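Local coordinates for protein alkylhalidase CmlS (Streptomyces venezuelae, PDB 3I3L) that is a flavin-dependent halogenase of chloramphenicol biosynthesis, carrying FAD joined to the protein by a covalent flavin-aspartate bond, at residues V163-R168 and S172-S177; V154-P159 and S191-V196; K540-V545 and T552-R557. One frame throughout, in Å; residues are numbered along the deposited sequence.

Contact 1 (V163-R168 and S172-S177); sequences VLTVRR and SVTVES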
loop_
_atom_site.group_PDB
_atom_site.type_symbol
_atom_site.label_atom_id
_atom_site.label_comp_id
_atom_site.label_asym_id
_atom_site.label_seq_id
_atom_site.Cartn_x
_atom_site.Cartn_y
_atom_site.Cartn_z
ATOM N N VAL A 163 9.288 22.619 -18.453
ATOM C CA VAL A 163 10.684 22.605 -18.877
ATOM C C VAL A 163 11.652 22.047 -17.864
ATOM O O VAL A 163 11.828 22.608 -16.858
ATOM C CB VAL A 163 11.136 24.016 -19.314
ATOM C CG1 VAL A 163 12.560 23.969 -19.900
ATOM C CG2 VAL A 163 10.150 24.566 -20.344
ATOM N N LEU A 164 12.353 20.976 -18.205
ATOM C CA LEU A 164 13.322 20.359 -17.299
ATOM C C LEU A 164 14.750 20.754 -17.616
ATOM O O LEU A 164 15.119 20.854 -18.782
ATOM C CB LEU A 164 13.218 18.826 -17.411
ATOM C CG LEU A 164 12.145 18.139 -16.542
ATOM C CD1 LEU A 164 10.831 18.658 -16.826
ATOM C CD2 LEU A 164 12.185 16.679 -16.840
ATOM N N THR A 165 15.560 20.963 -16.595
ATOM C CA THR A 165 16.987 21.036 -16.842
ATOM C C THR A 165 17.608 19.745 -16.419
ATOM O O THR A 165 17.321 19.249 -15.328
ATOM C CB THR A 165 17.668 22.209 -16.170
ATOM O OG1 THR A 165 17.042 23.408 -16.608
ATOM C CG2 THR A 165 19.151 22.265 -16.559
ATOM N N VAL A 166 18.473 19.220 -17.283
ATOM C CA VAL A 166 19.083 17.872 -17.187
ATOM C C VAL A 166 20.621 17.976 -17.353
ATOM O O VAL A 166 21.115 18.769 -18.182
ATOM C CB VAL A 166 18.477 17.057 -18.349
ATOM C CG1 VAL A 166 19.471 16.269 -19.065
ATOM C CG2 VAL A 166 17.256 16.265 -17.885
ATOM N N ARG A 167 21.383 17.196 -16.574
ATOM C CA ARG A 167 22.845 17.170 -16.732
ATOM C C ARG A 167 23.266 16.022 -17.608
ATOM O O ARG A 167 23.269 14.882 -17.160
ATOM C CB ARG A 167 23.581 17.114 -15.393
ATOM C CG ARG A 167 24.190 18.451 -14.968
ATOM C CD ARG A 167 25.515 18.335 -14.151
ATOM N NE ARG A 167 25.487 17.277 -13.113
ATOM C CZ ARG A 167 25.157 17.457 -11.815
ATOM N NH1 ARG A 167 25.154 16.415 -10.985
ATOM N NH2 ARG A 167 24.823 18.669 -11.333
ATOM N N ARG A 168 23.612 16.347 -18.854
ATOM C CA ARG A 168 24.010 15.398 -19.914
ATOM C C ARG A 168 25.484 15.653 -20.203
ATOM O O ARG A 168 25.850 16.713 -20.724
ATOM C CB ARG A 168 23.201 15.668 -21.189
ATOM C CG ARG A 168 23.397 14.669 -22.329
ATOM C CD ARG A 168 22.694 15.152 -23.607
ATOM N NE ARG A 168 21.971 14.065 -24.294
ATOM C CZ ARG A 168 20.707 13.674 -24.047
ATOM N NH1 ARG A 168 19.960 14.258 -23.107
ATOM N NH2 ARG A 168 20.187 12.674 -24.757
ATOM N N SER A 172 24.576 21.291 -18.682
ATOM C CA SER A 172 23.145 21.442 -18.540
ATOM C C SER A 172 22.464 21.424 -19.920
ATOM O O SER A 172 22.814 22.187 -20.784
ATOM C CB SER A 172 22.776 22.722 -17.787
ATOM O OG SER A 172 23.326 22.707 -16.483
ATOM N N VAL A 173 21.493 20.541 -20.102
ATOM C CA VAL A 173 20.644 20.572 -21.258
ATOM C C VAL A 173 19.185 20.734 -20.825
ATOM O O VAL A 173 18.741 20.179 -19.817
ATOM C CB VAL A 173 20.805 19.288 -22.074
ATOM C CG1 VAL A 173 19.776 19.225 -23.162
ATOM C CG2 VAL A 173 22.235 19.273 -22.748
ATOM N N THR A 174 18.411 21.395 -21.672
ATOM C CA THR A 174 17.088 21.809 -21.372
ATOM C C THR A 174 16.102 21.027 -22.223
ATOM O O THR A 174 16.333 20.835 -23.394
ATOM C CB THR A 174 17.092 23.344 -21.633
ATOM O OG1 THR A 174 17.030 24.044 -20.405
ATOM C CG2 THR A 174 16.043 23.789 -22.548
ATOM N N VAL A 175 14.996 20.556 -21.662
ATOM C CA VAL A 175 14.012 19.786 -22.446
ATOM C C VAL A 175 12.549 20.147 -22.090
ATOM O O VAL A 175 12.247 20.274 -20.909
ATOM C CB VAL A 175 14.104 18.292 -22.209
ATOM C CG1 VAL A 175 13.241 17.594 -23.285
ATOM C CG2 VAL A 175 15.560 17.771 -22.319
ATOM N N GLU A 176 11.653 20.277 -23.088
ATOM C CA GLU A 176 10.266 20.614 -22.809
ATOM C C GLU A 176 9.367 19.419 -23.027
ATOM O O GLU A 176 9.708 18.517 -23.791
ATOM C CB GLU A 176 9.761 21.827 -23.619
ATOM C CG GLU A 176 9.499 21.580 -25.105
ATOM C CD GLU A 176 8.907 22.758 -25.822
ATOM O OE1 GLU A 176 9.471 23.086 -26.889
ATOM O OE2 GLU A 176 7.858 23.335 -25.389
ATOM N N SER A 177 8.228 19.404 -22.328
ATOM C CA SER A 177 7.239 18.341 -22.495
ATOM C C SER A 177 5.861 18.845 -22.089
ATOM O O SER A 177 5.738 19.935 -21.499
ATOM C CB SER A 177 7.685 17.103 -21.693
ATOM O OG SER A 177 7.637 17.380 -20.268
#
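L164 and V175, and two positions further on V166 and V173, form the hydrogen-bonded pairs of an antiparallel hairpin whose strand segments make an angle of 144°. Each pair is closed by two reciprocal bonds: L164 N reaches V175 O at 2.8 Å and V175 N returns to L164 O at 2.9 Å, while V173 N gives V166 O a nearly straight bond of 2.6 Å. Between and beyond them lie the non-hydrogen-bonded pairs V163 with E176, T165 with T174 and R167 with S172. Their side chains project from the outer face. There T165 OG1 lies beside the backbone N (chi1 -57°), which puts CG2 anti to it and alongside S172 CB at 3.9 Å, and leaves the hydroxyl turned toward T174. The two threonine side chains cross at a slant, and their OG1 atoms, 3.8 Å apart, are too distant for a hydrogen bond. V163 CG2 lies 4.3 Å from E176 CB, but the carboxylate of E176 leads away to a salt bridge with R161. On the face of L164, V166, V173 and V175, L164 touches A27, and V166 and V175 touch Y52. R168 touches V173 through CB, 4.0 Å from V173 CG2. V166 also packs on V151, an FAD-binding residue, and its side chain comes to about 7 Å from the cofactor. Cohesion between the strands thus comes mainly from the backbone, with few side-chain contacts across the pairing; the chemistry is that of an amphipathic hairpin, L164, V166, V173 and V175 on one face and threonines, serine and charged groups, with V163 among them, on the other.

Contact 2 (V154-P159 and S191-V196); sequences VDLSDP and SRKLGV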
loop_
_atom_site.group_PDB
_atom_site.type_symbol
_atom_site.label_atom_id
_atom_site.label_comp_id
_atom_site.label_asym_id
_atom_site.label_seq_id
_atom_site.Cartn_x
_atom_site.Cartn_y
_atom_site.Cartn_z
ATOM N N VAL A 154 13.199 21.733 -12.572
ATOM C CA VAL A 154 11.894 21.421 -13.141
ATOM C C VAL A 154 11.125 22.728 -13.073
ATOM O O VAL A 154 10.921 23.281 -11.974
ATOM C CB VAL A 154 11.109 20.348 -12.324
ATOM C CG1 VAL A 154 9.736 20.116 -12.922
ATOM C CG2 VAL A 154 11.894 19.023 -12.308
ATOM N N ASP A 155 10.772 23.270 -14.239
ATOM C CA ASP A 155 10.116 24.589 -14.225
ATOM C C ASP A 155 8.723 24.417 -14.729
ATOM O O ASP A 155 8.524 23.846 -15.816
ATOM C CB ASP A 155 10.893 25.593 -15.107
ATOM C CG ASP A 155 10.614 27.037 -14.761
ATOM O OD1 ASP A 155 9.471 27.366 -14.384
ATOM O OD2 ASP A 155 11.562 27.875 -14.875
ATOM N N LEU A 156 7.767 24.952 -13.971
ATOM C CA LEU A 156 6.367 24.730 -14.217
ATOM C C LEU A 156 5.676 26.076 -14.357
ATOM O O LEU A 156 4.475 26.140 -14.570
ATOM C CB LEU A 156 5.718 23.994 -13.010
ATOM C CG LEU A 156 6.365 22.702 -12.524
ATOM C CD1 LEU A 156 5.774 22.259 -11.146
ATOM C CD2 LEU A 156 6.213 21.578 -13.560
ATOM N N SER A 157 6.457 27.146 -14.261
ATOM C CA SER A 157 5.885 28.495 -14.271
ATOM C C SER A 157 5.291 28.889 -15.600
ATOM O O SER A 157 4.485 29.827 -15.656
ATOM C CB SER A 157 6.907 29.527 -13.858
ATOM O OG SER A 157 7.935 29.557 -14.820
ATOM N N ASP A 158 5.673 28.218 -16.674
ATOM C CA ASP A 158 4.996 28.458 -17.935
ATOM C C ASP A 158 3.825 27.500 -17.963
ATOM O O ASP A 158 4.005 26.288 -17.995
ATOM C CB ASP A 158 5.939 28.279 -19.133
ATOM C CG ASP A 158 5.227 28.428 -20.517
ATOM O OD1 ASP A 158 3.998 28.473 -20.577
ATOM O OD2 ASP A 158 5.927 28.451 -21.566
ATOM N N PRO A 159 2.615 28.044 -17.927
ATOM C CA PRO A 159 1.414 27.214 -17.786
ATOM C C PRO A 159 1.150 26.273 -18.971
ATOM O O PRO A 159 0.406 25.299 -18.796
ATOM C CB PRO A 159 0.292 28.247 -17.663
ATOM C CG PRO A 159 0.817 29.455 -18.364
ATOM C CD PRO A 159 2.293 29.490 -17.997
ATOM N N SER A 191 8.363 17.818 -5.044
ATOM C CA SER A 191 7.762 18.105 -3.713
ATOM C C SER A 191 8.650 19.073 -2.931
ATOM O O SER A 191 8.155 19.866 -2.102
ATOM C CB SER A 191 7.519 16.851 -2.872
ATOM O OG SER A 191 8.741 16.132 -2.733
ATOM N N ARG A 192 9.955 19.003 -3.190
ATOM C CA ARG A 192 10.880 19.841 -2.469
ATOM C C ARG A 192 10.783 21.265 -3.005
ATOM O O ARG A 192 10.619 22.225 -2.251
ATOM C CB ARG A 192 12.330 19.334 -2.602
ATOM C CG ARG A 192 13.160 19.646 -1.345
ATOM C CD ARG A 192 13.197 21.150 -1.063
ATOM N NE ARG A 192 12.970 21.536 0.358
ATOM C CZ ARG A 192 13.698 22.464 1.009
ATOM N NH1 ARG A 192 13.425 22.763 2.296
ATOM N NH2 ARG A 192 14.705 23.105 0.378
ATOM N N LYS A 193 10.888 21.383 -4.320
ATOM C CA LYS A 193 10.690 22.643 -4.967
ATOM C C LYS A 193 9.418 23.373 -4.452
ATOM O O LYS A 193 9.453 24.557 -4.068
ATOM C CB LYS A 193 10.627 22.388 -6.476
ATOM C CG LYS A 193 10.161 23.553 -7.291
ATOM C CD LYS A 193 9.418 23.030 -8.513
ATOM C CE LYS A 193 8.984 24.200 -9.424
ATOM N NZ LYS A 193 10.104 25.163 -9.670
ATOM N N LEU A 194 8.290 22.676 -4.434
ATOM C CA LEU A 194 7.028 23.305 -4.039
ATOM C C LEU A 194 6.867 23.451 -2.529
ATOM O O LEU A 194 5.945 24.124 -2.079
ATOM C CB LEU A 194 5.884 22.451 -4.584
ATOM C CG LEU A 194 5.817 22.460 -6.106
ATOM C CD1 LEU A 194 4.719 21.521 -6.622
ATOM C CD2 LEU A 194 5.567 23.933 -6.561
ATOM N N GLY A 195 7.688 22.745 -1.741
ATOM C CA GLY A 195 7.540 22.791 -0.296
ATOM C C GLY A 195 6.191 22.277 0.178
ATOM O O GLY A 195 5.631 22.810 1.099
ATOM N N VAL A 196 5.652 21.245 -0.461
ATOM C CA VAL A 196 4.361 20.748 -0.067
ATOM C C VAL A 196 4.463 19.407 0.699
ATOM O O VAL A 196 3.440 18.861 1.078
ATOM C CB VAL A 196 3.439 20.570 -1.315
ATOM C CG1 VAL A 196 3.139 21.929 -1.926
ATOM C CG2 VAL A 196 4.096 19.637 -2.347
#
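Just past V154, whose carbonyl receives K193, the carboxylate oxygen D155 OD1 is gripped by two groups of one residue. S157 N reaches D155 OD1 at 3.0 Å, closing an Asx turn, and the hydroxyl S157 OG gives D155 OD1 a second bond of 2.7 Å from the syn side, 26° out of the carboxylate plane. Together they should limit rotation of the carboxylate where strand 151-155 gives way to loop. The tie to helix 189-194 is made by K193, whose NZ donates to V154 O at 3.1 Å, almost in line with the carbonyl (C=O...N 166°). The lysine leaves its helix with CG anti to the backbone N, then bends at its second and fourth torsions, bringing the ammonium round to the strand end. K193 CE rests against L156 CD1 at 4.1 Å, the leucine crossing the aliphatic chain at an angle. D155 OD1 stays 5.2 Å from K193 NZ, too far for a salt bridge, although the opposite charges probably favour each other. Apart from the lysine bond, V154 packs on P189 and I190 of the same helix, and L156 and L194 both touch F310 of strand 310-312. G195, at positive phi, is the first residue to leave helical geometry, with G195 N bonded to R192 O at 3.0 Å and V196 N to S191 O at 3.3 Å. K193 bonds to the V154 carbonyl at the end of strand 151-155, next to an Asx turn, and its helix is closed by a Schellman motif, joining the three-stranded sheet to the FAD-binding domain, whose glycine-rich strand-turn-helix is consistent with a Rossmann-type core.

Contact 3 (K540-V545 and T552-R557); sequences KRLGAV and TQIVVR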
loop_
_atom_site.group_PDB
_atom_site.type_symbol
_atom_site.label_atom_id
_atom_site.label_comp_id
_atom_site.label_asym_id
_atom_site.label_seq_id
_atom_site.Cartn_x
_atom_site.Cartn_y
_atom_site.Cartn_z
ATOM N N LYS A 540 -32.677 -8.807 -1.635
ATOM C CA LYS A 540 -33.609 -9.192 -2.687
ATOM C C LYS A 540 -33.692 -8.173 -3.819
ATOM O O LYS A 540 -33.675 -8.528 -4.988
ATOM C CB LYS A 540 -34.998 -9.518 -2.095
ATOM C CG LYS A 540 -36.178 -9.269 -3.081
ATOM C CD LYS A 540 -37.310 -10.321 -2.967
ATOM C CE LYS A 540 -38.653 -9.783 -3.609
ATOM N NZ LYS A 540 -39.112 -8.424 -3.061
ATOM N N ARG A 541 -33.809 -6.907 -3.457
ATOM C CA ARG A 541 -33.870 -5.847 -4.425
ATOM C C ARG A 541 -32.585 -5.778 -5.262
ATOM O O ARG A 541 -32.626 -5.499 -6.459
ATOM C CB ARG A 541 -34.053 -4.517 -3.702
ATOM C CG ARG A 541 -35.411 -4.318 -3.081
ATOM C CD ARG A 541 -36.479 -4.034 -4.122
ATOM N NE ARG A 541 -36.247 -2.833 -4.939
ATOM C CZ ARG A 541 -36.699 -1.601 -4.651
ATOM N NH1 ARG A 541 -37.361 -1.342 -3.537
ATOM N NH2 ARG A 541 -36.460 -0.601 -5.453
ATOM N N LEU A 542 -31.440 -5.999 -4.623
ATOM C CA LEU A 542 -30.180 -6.017 -5.358
ATOM C C LEU A 542 -30.161 -7.191 -6.347
ATOM O O LEU A 542 -29.891 -7.001 -7.529
ATOM C CB LEU A 542 -28.974 -6.067 -4.411
ATOM C CG LEU A 542 -28.649 -4.772 -3.634
ATOM C CD1 LEU A 542 -27.713 -4.989 -2.457
ATOM C CD2 LEU A 542 -28.082 -3.748 -4.559
ATOM N N GLY A 543 -30.469 -8.393 -5.857
ATOM C CA GLY A 543 -30.522 -9.579 -6.708
ATOM C C GLY A 543 -31.411 -9.330 -7.915
ATOM O O GLY A 543 -31.084 -9.681 -9.041
ATOM N N ALA A 544 -32.528 -8.677 -7.669
ATOM C CA ALA A 544 -33.497 -8.395 -8.707
ATOM C C ALA A 544 -32.946 -7.527 -9.834
ATOM O O ALA A 544 -33.548 -7.423 -10.925
ATOM C CB ALA A 544 -34.752 -7.726 -8.082
ATOM N N VAL A 545 -31.823 -6.878 -9.589
ATOM C CA VAL A 545 -31.284 -5.994 -10.620
ATOM C C VAL A 545 -29.906 -6.456 -11.135
ATOM O O VAL A 545 -29.122 -5.662 -11.664
ATOM C CB VAL A 545 -31.310 -4.515 -10.151
ATOM C CG1 VAL A 545 -30.203 -4.233 -9.110
ATOM C CG2 VAL A 545 -31.248 -3.599 -11.341
ATOM N N THR A 552 -23.586 -8.668 -0.793
ATOM C CA THR A 552 -22.991 -8.620 0.531
ATOM C C THR A 552 -21.881 -7.557 0.627
ATOM O O THR A 552 -21.704 -6.870 1.663
ATOM C CB THR A 552 -22.452 -9.967 0.942
ATOM O OG1 THR A 552 -23.544 -10.894 1.016
ATOM C CG2 THR A 552 -21.777 -9.888 2.277
ATOM N N GLN A 553 -21.121 -7.432 -0.455
ATOM C CA GLN A 553 -19.991 -6.503 -0.492
ATOM C C GLN A 553 -20.564 -5.087 -0.583
ATOM O O GLN A 553 -20.100 -4.176 0.077
ATOM C CB GLN A 553 -19.085 -6.803 -1.701
ATOM C CG GLN A 553 -18.310 -8.120 -1.642
ATOM C CD GLN A 553 -19.192 -9.365 -1.900
ATOM O OE1 GLN A 553 -20.441 -9.295 -2.008
ATOM N NE2 GLN A 553 -18.536 -10.519 -1.979
ATOM N N ILE A 554 -21.607 -4.939 -1.383
ATOM C CA ILE A 554 -22.241 -3.655 -1.590
ATOM C C ILE A 554 -22.781 -3.087 -0.264
ATOM O O ILE A 554 -22.502 -1.948 0.075
ATOM C CB ILE A 554 -23.317 -3.736 -2.696
ATOM C CG1 ILE A 554 -22.643 -3.901 -4.058
ATOM C CG2 ILE A 554 -24.176 -2.488 -2.722
ATOM C CD1 ILE A 554 -23.582 -4.062 -5.214
ATOM N N VAL A 555 -23.486 -3.894 0.529
ATOM C CA VAL A 555 -23.996 -3.345 1.759
ATOM C C VAL A 555 -22.908 -3.145 2.804
ATOM O O VAL A 555 -22.967 -2.175 3.571
ATOM C CB VAL A 555 -25.344 -4.014 2.353
ATOM C CG1 VAL A 555 -26.009 -5.002 1.408
ATOM C CG2 VAL A 555 -25.104 -4.565 3.700
ATOM N N VAL A 556 -21.921 -4.034 2.852
ATOM C CA VAL A 556 -20.810 -3.807 3.798
ATOM C C VAL A 556 -20.060 -2.496 3.479
ATOM O O VAL A 556 -19.711 -1.703 4.374
ATOM C CB VAL A 556 -19.824 -5.030 3.899
ATOM C CG1 VAL A 556 -18.582 -4.666 4.679
ATOM C CG2 VAL A 556 -20.518 -6.228 4.578
ATOM N N ARG A 557 -19.802 -2.281 2.204
ATOM C CA ARG A 557 -19.109 -1.055 1.820
ATOM C C ARG A 557 -19.948 0.183 2.139
ATOM O O ARG A 557 -19.423 1.156 2.637
ATOM C CB ARG A 557 -18.686 -1.075 0.347
ATOM C CG ARG A 557 -17.393 -1.867 0.083
ATOM C CD ARG A 557 -16.341 -1.504 1.141
ATOM N NE ARG A 557 -15.169 -2.393 1.148
ATOM C CZ ARG A 557 -15.042 -3.519 1.861
ATOM N NH1 ARG A 557 -13.914 -4.213 1.790
ATOM N NH2 ARG A 557 -16.020 -3.965 2.638
#
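L542 is the residue of 540-545 that meets I554 and V555 of helix 551-560, and the residues round it turn to other partners. Just before it, R541 faces helix 519-531, where it forms a salt bridge with D527 and touches I524. L542 itself points across to the second helix. With CG beside the backbone N (chi1 -73°) and the chain extended beyond it (chi2 164°), the leucine brings its CD1 methyl against two neighbouring side chains, 4.3 Å from I554 CG2 and 4.2 Å from V555 CG1. L542 CD1 makes the closest approaches of this contact, with CD2 also near I554 CG2, by apolar packing alone, between backbones that stay well apart: the L542 and I554 CA atoms are 9.1 Å from each other. A544 N still bonds to K540 O as in a helix, whereas V545 N bonds to L542 O three residues back, and V545 packs on E520 and I524. All three touching residues are buried, and the core continues past them: V555 also meets Y535 and L538 of helix 535-543 and L470 of helix 456-471, while I554 touches Y515. This is the hydrophobic junction of two successive helices joined by a short loop in the C-terminal domain; with helix 519-531 before them and strands 564-568 and 573-574 after, their order is consistent with a winged-helix-like arrangement.

Contacts 1 and 2 belong to one region of the FAD-binding domain: strands 151-155 and 162-168 are neighbours in the same three-stranded sheet, and D155 N probably bonds to V163 O. Along the chain, 163-168 and 172-177 lie inside the loop that contact 2 closes. Contact 1 is a surface hairpin dominated by backbone bonding, whereas contact 2, partly buried, relies on a single lysine bond and a little apolar contact to tie that sheet to a helix. Contact 3 differs from both, being fully buried and purely apolar. It sits in the C-terminal domain, its nearest atoms about 37 Å from contact 1 and about 28 Å from contact 2, away from the cofactor-binding residues.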